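PDB 6TSB: peroxiredoxin from Clostridioides difficile, which pairs a chitin-hydrolysing family 18 glycosidase domain, the part present here, with a peroxiredoxin domain that probably reduces hydrogen peroxide and organic hydroperoxides. Local coordinates for residues R120-N123 with Q124-E128; T159-L162 with T163-D167; S188-I192 with D193-P197; A247-S251 with E252-L256; R76-N79 with Q80-L84. One frame throughout, in Å; residues are numbered along the deposited sequence.

Contact 1: residues R120-N123 with Q124-E128; sequences RQVN and QMINE
The isopropyl group of Val122 lies alongside the ethyl branch of Ile126, one helical turn further on, with CG1 of Val122 4.0 Å from CD1 of Ile126 and both side chains pointing the same way. The isoleucine has CG1 anti to its own carbonyl carbon (chi1 -72°), which folds the branch back along the helix until CG1 of Ile126 is 3.4 Å from O of Val122. The same oxygen takes the backbone hydrogen bond from N of Ile126 at 2.9 Å. This apolar edge faces inward: Val122 packs on Ile165 of helix 154-169 and Ile97 of strand 92-98, and Ile126 on Ile169, so helix 112-128 is held between its sheet and the next helix of the barrel wall.

A second pair with the same spacing is polar. The amides of Asn123 and Asn127 stand nearly upright to one another, their planes 78° apart, with OD1 of Asn123 3.4 Å from ND2 of Asn127. Further round, Gln124 brings OE1 up to the edge of the Arg120 guanidinium, near its plane, but NH1 of Arg120 remains 4.4 Å from OE1 of Gln124. The other end of that amide turns toward the helix terminus, where NE2 of Gln124 makes a weak hydrogen bond of 3.0 Å to OE1 of Glu128. The chemistry implies a division of labour: backbone bonds hold the turn, the aliphatic pair seals its inner face, the Gln124-Glu128 link adds little, and Gln121 bonds outward to Asn69 and Leu70.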
loop_
_atom_site.group_PDB
_atom_site.type_symbol
_atom_site.label_atom_id
_atom_site.label_comp_id
_atom_site.label_asym_id
_atom_site.label_seq_id
_atom_site.Cartn_x
_atom_site.Cartn_y
_atom_site.Cartn_z
ATOM N N ARG A 120 38.920 -31.340 -11.371
ATOM C CA ARG A 120 39.904 -30.954 -12.423
ATOM C C ARG A 120 39.194 -30.072 -13.466
ATOM O O ARG A 120 39.785 -29.091 -13.898
ATOM C CB ARG A 120 40.542 -32.185 -13.096
ATOM C CG ARG A 120 41.802 -31.905 -13.923
ATOM C CD ARG A 120 42.349 -33.063 -14.783
ATOM N NE ARG A 120 41.278 -33.895 -15.364
ATOM C CZ ARG A 120 40.528 -33.596 -16.438
ATOM N NH1 ARG A 120 40.736 -32.491 -17.134
ATOM N NH2 ARG A 120 39.565 -34.412 -16.826
ATOM N N GLN A 121 37.969 -30.422 -13.860
ATOM C CA GLN A 121 37.241 -29.701 -14.924
ATOM C C GLN A 121 36.749 -28.354 -14.387
ATOM O O GLN A 121 36.653 -27.399 -15.170
ATOM C CB GLN A 121 36.069 -30.551 -15.386
ATOM C CG GLN A 121 36.522 -31.848 -16.021
ATOM C CD GLN A 121 35.528 -32.313 -17.050
ATOM O OE1 GLN A 121 35.052 -31.547 -17.883
ATOM N NE2 GLN A 121 35.220 -33.591 -16.998
ATOM N N VAL A 122 36.401 -28.296 -13.101
ATOM C CA VAL A 122 35.997 -27.017 -12.451
ATOM C C VAL A 122 37.191 -26.069 -12.536
ATOM O O VAL A 122 37.019 -24.914 -12.949
ATOM C CB VAL A 122 35.514 -27.244 -11.009
ATOM C CG1 VAL A 122 35.396 -25.944 -10.234
ATOM C CG2 VAL A 122 34.187 -28.000 -11.013
ATOM N N ASN A 123 38.373 -26.552 -12.176
ATOM C CA ASN A 123 39.577 -25.696 -12.097
ATOM C C ASN A 123 39.946 -25.276 -13.519
ATOM O O ASN A 123 40.457 -24.164 -13.698
ATOM C CB ASN A 123 40.716 -26.414 -11.398
ATOM C CG ASN A 123 41.912 -25.518 -11.184
ATOM O OD1 ASN A 123 42.996 -25.803 -11.683
ATOM N ND2 ASN A 123 41.712 -24.418 -10.490
ATOM N N GLN A 124 39.673 -26.145 -14.489
ATOM C CA GLN A 124 39.949 -25.862 -15.907
ATOM C C GLN A 124 39.022 -24.744 -16.376
ATOM O O GLN A 124 39.498 -23.818 -17.004
ATOM C CB GLN A 124 39.769 -27.097 -16.774
ATOM C CG GLN A 124 40.522 -26.966 -18.084
ATOM C CD GLN A 124 39.776 -27.620 -19.219
ATOM O OE1 GLN A 124 39.852 -28.835 -19.410
ATOM N NE2 GLN A 124 39.056 -26.803 -19.980
ATOM N N MET A 125 37.736 -24.836 -16.096
ATOM C CA MET A 125 36.776 -23.782 -16.497
ATOM C C MET A 125 37.118 -22.460 -15.790
ATOM O O MET A 125 36.979 -21.396 -16.432
ATOM C CB MET A 125 35.356 -24.222 -16.174
ATOM C CG MET A 125 34.330 -23.167 -16.451
ATOM S SD MET A 125 32.731 -23.788 -15.978
ATOM C CE MET A 125 32.526 -25.026 -17.256
ATOM N N ILE A 126 37.585 -22.499 -14.539
ATOM C CA ILE A 126 37.975 -21.273 -13.782
ATOM C C ILE A 126 39.191 -20.637 -14.459
ATOM O O ILE A 126 39.176 -19.410 -14.621
ATOM C CB ILE A 126 38.229 -21.541 -12.282
ATOM C CG1 ILE A 126 36.919 -21.826 -11.537
ATOM C CG2 ILE A 126 38.989 -20.388 -11.639
ATOM C CD1 ILE A 126 37.114 -22.385 -10.135
ATOM N N ASN A 127 40.215 -21.411 -14.820
ATOM C CA ASN A 127 41.444 -20.853 -15.454
ATOM C C ASN A 127 41.115 -20.346 -16.863
ATOM O O ASN A 127 41.583 -19.243 -17.223
ATOM C CB ASN A 127 42.590 -21.868 -15.434
ATOM C CG ASN A 127 43.117 -22.078 -14.027
ATOM O OD1 ASN A 127 43.001 -21.202 -13.172
ATOM N ND2 ASN A 127 43.698 -23.236 -13.771
ATOM N N GLU A 128 40.285 -21.091 -17.596
ATOM C CA GLU A 128 39.963 -20.851 -19.027
ATOM C C GLU A 128 39.236 -19.508 -19.185
ATOM O O GLU A 128 39.570 -18.784 -20.132
ATOM C CB GLU A 128 39.125 -22.014 -19.566
ATOM C CG GLU A 128 38.572 -21.799 -20.965
ATOM C CD GLU A 128 37.941 -23.039 -21.590
ATOM O OE1 GLU A 128 38.427 -24.176 -21.305
ATOM O OE2 GLU A 128 36.970 -22.871 -22.379
#

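Contact 2: residues T159-L162 with T163-D167; sequences TLLL and TAIRD
Thr163 turns its hydroxyl back to the carbonyl of Thr159, with OG1 of Thr163 donating to O of Thr159 over 2.9 Å. With OG1 anti to the threonine's own carbonyl carbon (chi1 -70°), the hydroxyl lies beside its backbone N, and the two donors close on one acceptor: N of Thr163 also reaches O of Thr159 at 2.9 Å. They approach from opposite faces of the carbonyl plane, a common way for a helical threonine to satisfy its hydroxyl within its own helix.

The tight side is aliphatic. Leu161, its CG anti to the backbone N, meets the tip of Ile165 across one turn, CG of Leu161 being 4.1 Å from CD1 of Ile165. Closer still, CG1 of Ile165 presses to 3.2 Å on O of Leu161, the oxygen that accepts the backbone N-H of Ile165. Both side chains are buried against Phe118 of helix 112-128. Helix 154-169 is the crossover of a beta-alpha-beta unit, linking the parallel strands 133-137 and 174-179 of the family 18 barrel, and Leu162 covers Val177 of the second strand.

By contrast, Leu160 lies on the looser side, exposed to solvent.

Arg166 marks a well-bonded end of the segment, next to Leu175 of strand 174-179. It starts with CB of Arg166 3.5 Å from O of Leu162 and leads off on a chain bent at chi2 and chi3; its guanidinium finds a salt bridge with Asp200 and hydrogen bonds to the carbonyls of Gly170, Lys173 and Ile198.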
loop_
_atom_site.group_PDB
_atom_site.type_symbol
_atom_site.label_atom_id
_atom_site.label_comp_id
_atom_site.label_asym_id
_atom_site.label_seq_id
_atom_site.Cartn_x
_atom_site.Cartn_y
_atom_site.Cartn_z
ATOM N N THR A 159 30.145 -33.828 0.457
ATOM C CA THR A 159 31.235 -33.202 1.249
ATOM C C THR A 159 32.583 -33.505 0.597
ATOM O O THR A 159 33.518 -32.641 0.638
ATOM C CB THR A 159 31.232 -33.736 2.687
ATOM O OG1 THR A 159 29.904 -33.621 3.208
ATOM C CG2 THR A 159 32.228 -33.024 3.575
ATOM N N LEU A 160 32.738 -34.735 0.111
ATOM C CA LEU A 160 34.017 -35.191 -0.502
ATOM C C LEU A 160 34.163 -34.513 -1.881
ATOM O O LEU A 160 35.262 -34.074 -2.238
ATOM C CB LEU A 160 34.028 -36.726 -0.569
ATOM C CG LEU A 160 34.010 -37.468 0.778
ATOM C CD1 LEU A 160 33.615 -38.925 0.574
ATOM C CD2 LEU A 160 35.346 -37.386 1.521
ATOM N N LEU A 161 33.074 -34.341 -2.609
ATOM C CA LEU A 161 33.133 -33.603 -3.891
ATOM C C LEU A 161 33.641 -32.176 -3.625
ATOM O O LEU A 161 34.586 -31.732 -4.285
ATOM C CB LEU A 161 31.738 -33.609 -4.513
ATOM C CG LEU A 161 31.651 -32.890 -5.850
ATOM C CD1 LEU A 161 32.573 -33.550 -6.854
ATOM C CD2 LEU A 161 30.219 -32.874 -6.357
ATOM N N LEU A 162 33.012 -31.469 -2.687
ATOM C CA LEU A 162 33.382 -30.076 -2.342
ATOM C C LEU A 162 34.839 -30.050 -1.890
ATOM O O LEU A 162 35.553 -29.135 -2.295
ATOM C CB LEU A 162 32.425 -29.557 -1.264
ATOM C CG LEU A 162 30.993 -29.378 -1.751
ATOM C CD1 LEU A 162 30.024 -29.246 -0.595
ATOM C CD2 LEU A 162 30.909 -28.175 -2.679
ATOM N N THR A 163 35.266 -31.042 -1.112
ATOM C CA THR A 163 36.665 -31.165 -0.636
ATOM C C THR A 163 37.583 -31.262 -1.857
ATOM O O THR A 163 38.613 -30.574 -1.877
ATOM C CB THR A 163 36.865 -32.376 0.295
ATOM O OG1 THR A 163 36.181 -32.089 1.509
ATOM C CG2 THR A 163 38.314 -32.683 0.629
ATOM N N ALA A 164 37.231 -32.114 -2.818
ATOM C CA ALA A 164 38.014 -32.328 -4.060
ATOM C C ALA A 164 38.079 -31.027 -4.871
ATOM O O ALA A 164 39.186 -30.680 -5.298
ATOM C CB ALA A 164 37.440 -33.473 -4.854
ATOM N N ILE A 165 36.975 -30.284 -4.993
ATOM C CA ILE A 165 36.968 -28.960 -5.689
ATOM C C ILE A 165 37.879 -27.974 -4.942
ATOM O O ILE A 165 38.798 -27.376 -5.554
ATOM C CB ILE A 165 35.530 -28.458 -5.848
ATOM C CG1 ILE A 165 34.670 -29.491 -6.583
ATOM C CG2 ILE A 165 35.556 -27.111 -6.538
ATOM C CD1 ILE A 165 33.209 -29.147 -6.717
ATOM N N ARG A 166 37.695 -27.833 -3.639
ATOM C CA ARG A 166 38.510 -26.862 -2.858
ATOM C C ARG A 166 40.008 -27.200 -2.938
ATOM O O ARG A 166 40.852 -26.235 -2.947
ATOM C CB ARG A 166 38.043 -26.803 -1.400
ATOM C CG ARG A 166 38.900 -25.905 -0.510
ATOM C CD ARG A 166 38.921 -24.460 -0.971
ATOM N NE ARG A 166 37.657 -23.791 -0.648
ATOM C CZ ARG A 166 37.293 -22.578 -1.065
ATOM N NH1 ARG A 166 38.077 -21.868 -1.864
ATOM N NH2 ARG A 166 36.127 -22.087 -0.688
ATOM N N ASP A 167 40.352 -28.494 -2.906
ATOM C CA ASP A 167 41.767 -28.968 -2.942
ATOM C C ASP A 167 42.428 -28.439 -4.234
ATOM O O ASP A 167 43.562 -27.959 -4.163
ATOM C CB ASP A 167 41.878 -30.496 -2.771
ATOM C CG ASP A 167 41.640 -31.050 -1.357
ATOM O OD1 ASP A 167 41.458 -30.231 -0.403
ATOM O OD2 ASP A 167 41.629 -32.315 -1.202
#

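Contact 3: residues S188-I192 with D193-P197; sequences SSAEI and DKIAP
Asp193 opens the second segment with its CB directed away from Glu191 and Ile192, and the contact it makes is light, OD1 of Asp193 lying 4.2 Å from C of Glu191. Its carboxylate is swung between the backbone N and the carbonyl carbon (chi1 67°) and lies on the exposed side of the turn.

Lys194 follows, and its aliphatic stem does the touching. CB of Lys194 rests 3.6 Å from CB of Glu191, and CG of Lys194 is 3.8 Å from OE1 of Glu191, so methylene meets the side of the acid while the ammonium is led elsewhere by a chain bent beyond CG. OE2 of Glu191 and NZ of Lys194 stay 6.0 Å apart. The acid's OE1 is instead hydrogen-bonded to Thr159 of helix 154-169. In the backbone, N of Lys194 makes only a weak bond to O of Glu191.

Ile195 gives that oxygen its straighter partner: N of Ile195 reaches O of Glu191 at 2.9 Å, nearly along the C=O axis, with an N-H...O angle of 168°. Its far end, CD1 of Ile195, touches CB of Ala190 at 4.2 Å, closing the inner side of the turn. Ala196 then donates its N to O of Ile192 at 3.0 Å, and CB of Ala196 lies just beyond the same oxygen, 3.2 Å from O of Ile192.

A short helix begun in this way, with Glu191 at the N-cap position and its carbonyl taking the first helical bond, forms part of the connection between barrel strands 174-179 and 201-204 of the family 18 fold.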
loop_
_atom_site.group_PDB
_atom_site.type_symbol
_atom_site.label_atom_id
_atom_site.label_comp_id
_atom_site.label_asym_id
_atom_site.label_seq_id
_atom_site.Cartn_x
_atom_site.Cartn_y
_atom_site.Cartn_z
ATOM N N SER A 188 19.242 -35.132 5.019
ATOM C CA SER A 188 19.264 -36.082 3.871
ATOM C C SER A 188 20.025 -35.569 2.636
ATOM O O SER A 188 20.171 -36.378 1.686
ATOM C CB SER A 188 17.868 -36.436 3.474
ATOM O OG SER A 188 17.188 -36.987 4.581
ATOM N N SER A 189 20.446 -34.297 2.586
ATOM C CA SER A 189 21.131 -33.725 1.398
ATOM C C SER A 189 22.553 -33.299 1.750
ATOM O O SER A 189 23.445 -33.668 1.023
ATOM C CB SER A 189 20.349 -32.611 0.770
ATOM O OG SER A 189 19.113 -33.117 0.302
ATOM N N ALA A 190 22.783 -32.599 2.843
ATOM C CA ALA A 190 24.126 -32.068 3.121
ATOM C C ALA A 190 24.468 -32.163 4.607
ATOM O O ALA A 190 23.561 -32.161 5.461
ATOM C CB ALA A 190 24.226 -30.655 2.620
ATOM N N GLU A 191 25.767 -32.269 4.850
ATOM C CA GLU A 191 26.418 -32.276 6.170
ATOM C C GLU A 191 26.791 -30.824 6.384
ATOM O O GLU A 191 27.931 -30.468 6.062
ATOM C CB GLU A 191 27.651 -33.197 6.215
ATOM C CG GLU A 191 27.379 -34.676 5.922
ATOM C CD GLU A 191 28.628 -35.552 6.044
ATOM O OE1 GLU A 191 29.630 -35.304 5.309
ATOM O OE2 GLU A 191 28.636 -36.457 6.914
ATOM N N ILE A 192 25.835 -30.022 6.861
ATOM C CA ILE A 192 26.007 -28.544 6.986
ATOM C C ILE A 192 27.299 -28.255 7.735
ATOM O O ILE A 192 28.064 -27.374 7.290
ATOM C CB ILE A 192 24.820 -27.884 7.702
ATOM C CG1 ILE A 192 23.490 -28.163 6.998
ATOM C CG2 ILE A 192 25.089 -26.389 7.899
ATOM C CD1 ILE A 192 23.486 -27.873 5.509
ATOM N N ASP A 193 27.549 -28.959 8.840
ATOM C CA ASP A 193 28.728 -28.672 9.708
ATOM C C ASP A 193 30.020 -29.101 9.002
ATOM O O ASP A 193 31.052 -28.530 9.294
ATOM C CB ASP A 193 28.592 -29.305 11.101
ATOM C CG ASP A 193 28.626 -30.827 11.141
ATOM O OD1 ASP A 193 27.920 -31.483 10.323
ATOM O OD2 ASP A 193 29.368 -31.351 11.989
ATOM N N LYS A 194 29.972 -30.103 8.127
ATOM C CA LYS A 194 31.170 -30.573 7.370
ATOM C C LYS A 194 31.455 -29.643 6.173
ATOM O O LYS A 194 32.640 -29.288 5.997
ATOM C CB LYS A 194 30.995 -32.036 6.941
ATOM C CG LYS A 194 31.023 -33.050 8.074
ATOM C CD LYS A 194 32.403 -33.188 8.691
ATOM C CE LYS A 194 32.458 -32.872 10.173
ATOM N NZ LYS A 194 32.273 -34.093 10.988
ATOM N N ILE A 195 30.439 -29.252 5.387
ATOM C CA ILE A 195 30.658 -28.378 4.181
ATOM C C ILE A 195 30.947 -26.943 4.592
ATOM O O ILE A 195 31.593 -26.266 3.817
ATOM C CB ILE A 195 29.479 -28.390 3.216
ATOM C CG1 ILE A 195 28.276 -27.632 3.771
ATOM C CG2 ILE A 195 29.133 -29.806 2.815
ATOM C CD1 ILE A 195 27.116 -27.590 2.796
ATOM N N ALA A 196 30.477 -26.513 5.766
ATOM C CA ALA A 196 30.635 -25.131 6.290
ATOM C C ALA A 196 32.057 -24.623 6.106
ATOM O O ALA A 196 32.242 -23.616 5.441
ATOM C CB ALA A 196 30.200 -25.052 7.737
ATOM N N PRO A 197 33.109 -25.281 6.663
ATOM C CA PRO A 197 34.471 -24.763 6.567
ATOM C C PRO A 197 35.115 -24.884 5.174
ATOM O O PRO A 197 36.156 -24.233 4.958
ATOM C CB PRO A 197 35.277 -25.596 7.579
ATOM C CG PRO A 197 34.502 -26.896 7.701
ATOM C CD PRO A 197 33.048 -26.514 7.468
#

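Contact 4: residues A247-S251 with E252-L256; sequences AGMPS and EKILL
Met249 sends CG away from its own N (chi1 -175°) and then bends at chi2 and chi3, curling over the turn so that CG of Met249 lies 3.7 Å from CG1 of Ile254 while SD of Met249 comes 4.1 Å from CB of Lys253. The methionine runs across the lysine stem at about a right angle. Glu252 is bent at chi2 (86°), which carries its carboxylate back to the CB edge of the proline ring: OE2 of Glu252 is 3.5 Å from CB of Pro250.

These groups pack along a short 3-10 turn that follows the Schellman motif at Gly248, where helix 237-246 ends, and delivers the chain into barrel strand 254-264. It is a helix-to-strand connection of the beta/alpha barrel. The bond that tightens it runs from N of Ile254 to O of Ser251 at 2.9 Å, the donor standing 51° out of the carbonyl plane; the bond from N of Lys253 to O of Pro250 is weak at 3.4 Å.

Lys253 extends away from the turn, and its ammonium is gripped by the carbonyls of Ala196 and Ile199. Ser251 turns its hydroxyl to the carbonyl of Cys325 of the second subunit. Beyond it, Leu255 and Leu256 pair in parallel with a strand of that subunit, so the sheet continues across the interface, consistent with an exchange of barrel elements between the two copies.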
loop_
_atom_site.group_PDB
_atom_site.type_symbol
_atom_site.label_atom_id
_atom_site.label_comp_id
_atom_site.label_asym_id
_atom_site.label_seq_id
_atom_site.Cartn_x
_atom_site.Cartn_y
_atom_site.Cartn_z
ATOM N N ALA A 247 22.523 -26.259 12.725
ATOM C CA ALA A 247 23.245 -27.395 12.087
ATOM C C ALA A 247 24.723 -27.034 11.798
ATOM O O ALA A 247 25.477 -27.896 11.295
ATOM C CB ALA A 247 22.492 -27.870 10.861
ATOM N N GLY A 248 25.175 -25.837 12.173
ATOM C CA GLY A 248 26.604 -25.473 12.206
ATOM C C GLY A 248 27.036 -24.571 11.056
ATOM O O GLY A 248 28.260 -24.364 10.945
ATOM N N MET A 249 26.121 -23.992 10.260
ATOM C CA MET A 249 26.544 -22.984 9.224
ATOM C C MET A 249 26.730 -21.620 9.881
ATOM O O MET A 249 25.758 -21.057 10.388
ATOM C CB MET A 249 25.547 -22.806 8.067
ATOM C CG MET A 249 26.077 -21.849 6.969
ATOM S SD MET A 249 27.558 -22.499 6.112
ATOM C CE MET A 249 26.870 -24.059 5.562
ATOM N N PRO A 250 27.942 -21.023 9.853
ATOM C CA PRO A 250 28.139 -19.676 10.384
ATOM C C PRO A 250 27.172 -18.697 9.703
ATOM O O PRO A 250 26.827 -18.877 8.513
ATOM C CB PRO A 250 29.579 -19.302 10.010
ATOM C CG PRO A 250 30.268 -20.609 9.725
ATOM C CD PRO A 250 29.186 -21.600 9.337
ATOM N N SER A 251 26.733 -17.676 10.433
ATOM C CA SER A 251 25.694 -16.758 9.927
ATOM C C SER A 251 26.255 -15.995 8.702
ATOM O O SER A 251 25.519 -15.901 7.720
ATOM C CB SER A 251 25.172 -15.873 11.039
ATOM O OG SER A 251 26.204 -15.013 11.530
ATOM N N GLU A 252 27.504 -15.518 8.789
ATOM C CA GLU A 252 28.276 -14.679 7.833
ATOM C C GLU A 252 28.452 -15.348 6.463
ATOM O O GLU A 252 29.043 -14.684 5.595
ATOM C CB GLU A 252 29.755 -14.498 8.217
ATOM C CG GLU A 252 30.068 -14.323 9.677
ATOM C CD GLU A 252 30.246 -15.602 10.485
ATOM O OE1 GLU A 252 31.388 -16.140 10.515
ATOM O OE2 GLU A 252 29.236 -16.047 11.103
ATOM N N LYS A 253 28.198 -16.655 6.359
ATOM C CA LYS A 253 28.408 -17.447 5.120
ATOM C C LYS A 253 27.039 -17.688 4.490
ATOM O O LYS A 253 27.009 -18.156 3.354
ATOM C CB LYS A 253 29.161 -18.761 5.404
ATOM C CG LYS A 253 30.656 -18.615 5.732
ATOM C CD LYS A 253 31.441 -19.933 5.699
ATOM C CE LYS A 253 32.933 -19.765 5.895
ATOM N NZ LYS A 253 33.649 -21.070 5.881
ATOM N N ILE A 254 25.946 -17.334 5.180
ATOM C CA ILE A 254 24.594 -17.474 4.594
ATOM C C ILE A 254 24.257 -16.258 3.728
ATOM O O ILE A 254 24.279 -15.138 4.269
ATOM C CB ILE A 254 23.522 -17.664 5.654
ATOM C CG1 ILE A 254 23.898 -18.830 6.573
ATOM C CG2 ILE A 254 22.177 -17.822 4.936
ATOM C CD1 ILE A 254 22.744 -19.402 7.353
ATOM N N LEU A 255 23.883 -16.499 2.466
ATOM C CA LEU A 255 23.359 -15.448 1.554
ATOM C C LEU A 255 21.875 -15.662 1.414
ATOM O O LEU A 255 21.489 -16.795 1.038
ATOM C CB LEU A 255 24.011 -15.561 0.183
ATOM C CG LEU A 255 25.496 -15.243 0.137
ATOM C CD1 LEU A 255 25.931 -15.012 -1.306
ATOM C CD2 LEU A 255 25.823 -14.048 1.014
ATOM N N LEU A 256 21.082 -14.634 1.724
ATOM C CA LEU A 256 19.607 -14.767 1.714
ATOM C C LEU A 256 19.133 -14.519 0.282
ATOM O O LEU A 256 19.493 -13.484 -0.296
ATOM C CB LEU A 256 18.975 -13.781 2.708
ATOM C CG LEU A 256 17.533 -14.101 3.107
ATOM C CD1 LEU A 256 17.216 -13.552 4.491
ATOM C CD2 LEU A 256 16.527 -13.598 2.088
#

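Contact 5: residues R76-N79 with Q80-L84; sequences RFLN and QLLAL
Leu78 and Leu82 cross obliquely on the inner side of helix 75-83, the branch point of one against a methyl of the other: CG of Leu78 is 4.2 Å from CD1 of Leu82. Leu82 has CG anti to its carbonyl carbon (chi1 -85°), so its side chain leans back over the preceding turn, with CG of Leu82 3.3 Å from O of Leu78. That same CD1 of Leu82 also meets Asn79, lying 4.0 Å from its ND2, and so touches an apolar and a polar neighbour on different sides.

Phe77 and Gln80 meet differently. The glutamine chain is extended, and its OE1 comes to the ring edge, near the ring plane, at 4.4 Å from CD1 of Phe77. The other end of the amide, NE2 of Gln80, is hydrogen-bonded to Thr47.

Leu78, Leu81 and the phenyl ring of Phe77 all cover Phe59 of strand 56-64, and Leu82 covers Val93 of strand 92-98, so the helix spans two neighbouring parallel strands of the barrel. The backbone bond from N of Ala83 to O of Asn79 is weak. Chemically, side-chain cohesion here is mainly dispersive, with the glutamine tying the polar margin to an adjoining loop.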
loop_
_atom_site.group_PDB
_atom_site.type_symbol
_atom_site.label_atom_id
_atom_site.label_comp_id
_atom_site.label_asym_id
_atom_site.label_seq_id
_atom_site.Cartn_x
_atom_site.Cartn_y
_atom_site.Cartn_z
ATOM N N ARG A 76 28.515 -17.084 -24.957
ATOM C CA ARG A 76 28.630 -15.659 -25.354
ATOM C C ARG A 76 28.126 -14.768 -24.214
ATOM O O ARG A 76 28.698 -13.688 -24.017
ATOM C CB ARG A 76 27.880 -15.423 -26.668
ATOM C CG ARG A 76 26.365 -15.504 -26.569
ATOM C CD ARG A 76 25.784 -15.238 -27.942
ATOM N NE ARG A 76 24.334 -15.096 -27.967
ATOM C CZ ARG A 76 23.480 -16.116 -27.983
ATOM N NH1 ARG A 76 23.931 -17.357 -27.964
ATOM N NH2 ARG A 76 22.178 -15.886 -28.003
ATOM N N PHE A 77 27.087 -15.214 -23.503
ATOM C CA PHE A 77 26.500 -14.543 -22.310
ATOM C C PHE A 77 27.533 -14.447 -21.184
ATOM O O PHE A 77 27.604 -13.409 -20.500
ATOM C CB PHE A 77 25.251 -15.285 -21.843
ATOM C CG PHE A 77 24.083 -15.184 -22.790
ATOM C CD1 PHE A 77 23.997 -14.161 -23.728
ATOM C CD2 PHE A 77 23.046 -16.108 -22.726
ATOM C CE1 PHE A 77 22.910 -14.079 -24.588
ATOM C CE2 PHE A 77 21.977 -16.039 -23.607
ATOM C CZ PHE A 77 21.913 -15.027 -24.533
ATOM N N LEU A 78 28.342 -15.481 -21.023
ATOM C CA LEU A 78 29.327 -15.536 -19.927
ATOM C C LEU A 78 30.473 -14.585 -20.293
ATOM O O LEU A 78 30.973 -13.882 -19.398
ATOM C CB LEU A 78 29.818 -16.976 -19.732
ATOM C CG LEU A 78 31.009 -17.119 -18.778
ATOM C CD1 LEU A 78 30.673 -16.576 -17.397
ATOM C CD2 LEU A 78 31.464 -18.565 -18.656
ATOM N N ASN A 79 30.915 -14.594 -21.549
ATOM C CA ASN A 79 31.990 -13.674 -21.994
ATOM C C ASN A 79 31.478 -12.242 -21.854
ATOM O O ASN A 79 32.245 -11.394 -21.361
ATOM C CB ASN A 79 32.457 -13.981 -23.414
ATOM C CG ASN A 79 33.209 -15.290 -23.494
ATOM O OD1 ASN A 79 32.986 -16.071 -24.417
ATOM N ND2 ASN A 79 34.084 -15.534 -22.530
ATOM N N GLN A 80 30.233 -11.984 -22.255
ATOM C CA GLN A 80 29.624 -10.634 -22.145
ATOM C C GLN A 80 29.671 -10.205 -20.678
ATOM O O GLN A 80 30.200 -9.130 -20.377
ATOM C CB GLN A 80 28.192 -10.636 -22.673
ATOM C CG GLN A 80 27.607 -9.237 -22.805
ATOM C CD GLN A 80 26.208 -9.254 -23.354
ATOM O OE1 GLN A 80 25.829 -10.184 -24.057
ATOM N NE2 GLN A 80 25.435 -8.229 -23.038
ATOM N N LEU A 81 29.235 -11.090 -19.794
ATOM C CA LEU A 81 29.149 -10.827 -18.333
ATOM C C LEU A 81 30.555 -10.613 -17.760
ATOM O O LEU A 81 30.705 -9.725 -16.907
ATOM C CB LEU A 81 28.389 -11.991 -17.693
ATOM C CG LEU A 81 28.195 -11.915 -16.186
ATOM C CD1 LEU A 81 27.241 -10.784 -15.810
ATOM C CD2 LEU A 81 27.669 -13.251 -15.687
ATOM N N LEU A 82 31.565 -11.325 -18.263
ATOM C CA LEU A 82 32.969 -11.224 -17.802
ATOM C C LEU A 82 33.510 -9.848 -18.158
ATOM O O LEU A 82 34.408 -9.383 -17.439
ATOM C CB LEU A 82 33.840 -12.310 -18.451
ATOM C CG LEU A 82 33.817 -13.656 -17.729
ATOM C CD1 LEU A 82 34.433 -14.747 -18.577
ATOM C CD2 LEU A 82 34.537 -13.555 -16.401
ATOM N N ALA A 83 33.018 -9.262 -19.248
ATOM C CA ALA A 83 33.505 -7.966 -19.762
ATOM C C ALA A 83 33.128 -6.827 -18.796
ATOM O O ALA A 83 33.830 -5.811 -18.811
ATOM C CB ALA A 83 32.959 -7.746 -21.147
ATOM N N LEU A 84 32.088 -6.987 -17.969
ATOM C CA LEU A 84 31.711 -5.986 -16.925
ATOM C C LEU A 84 32.886 -5.695 -15.989
ATOM O O LEU A 84 32.827 -4.670 -15.331
ATOM C CB LEU A 84 30.520 -6.477 -16.102
ATOM C CG LEU A 84 29.215 -6.566 -16.869
ATOM C CD1 LEU A 84 28.079 -6.989 -15.948
ATOM C CD2 LEU A 84 28.915 -5.234 -17.549
#

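Overall arrangement
Along the chain the order is contact 5, 1, 2, 3, 4, all within the family 18 glycosidase domain, on helices and connections around its curled sheet, contact 4 running into strand 254-264. Contacts 5 and 1 occupy helices 75-83 and 112-128, their centres about 17 Å apart without touching. Contact 1 packs on contact 2, in helix 154-169, contact 2 touches contact 3, and contact 3 touches contact 4, with about 14, 12 and 11 Å between the respective centres. Contacts 1 to 4 thus form a chain of touching neighbours, ending at 247-256, which meets the second subunit, while the centres of contacts 3 and 5 lie about 32 Å apart.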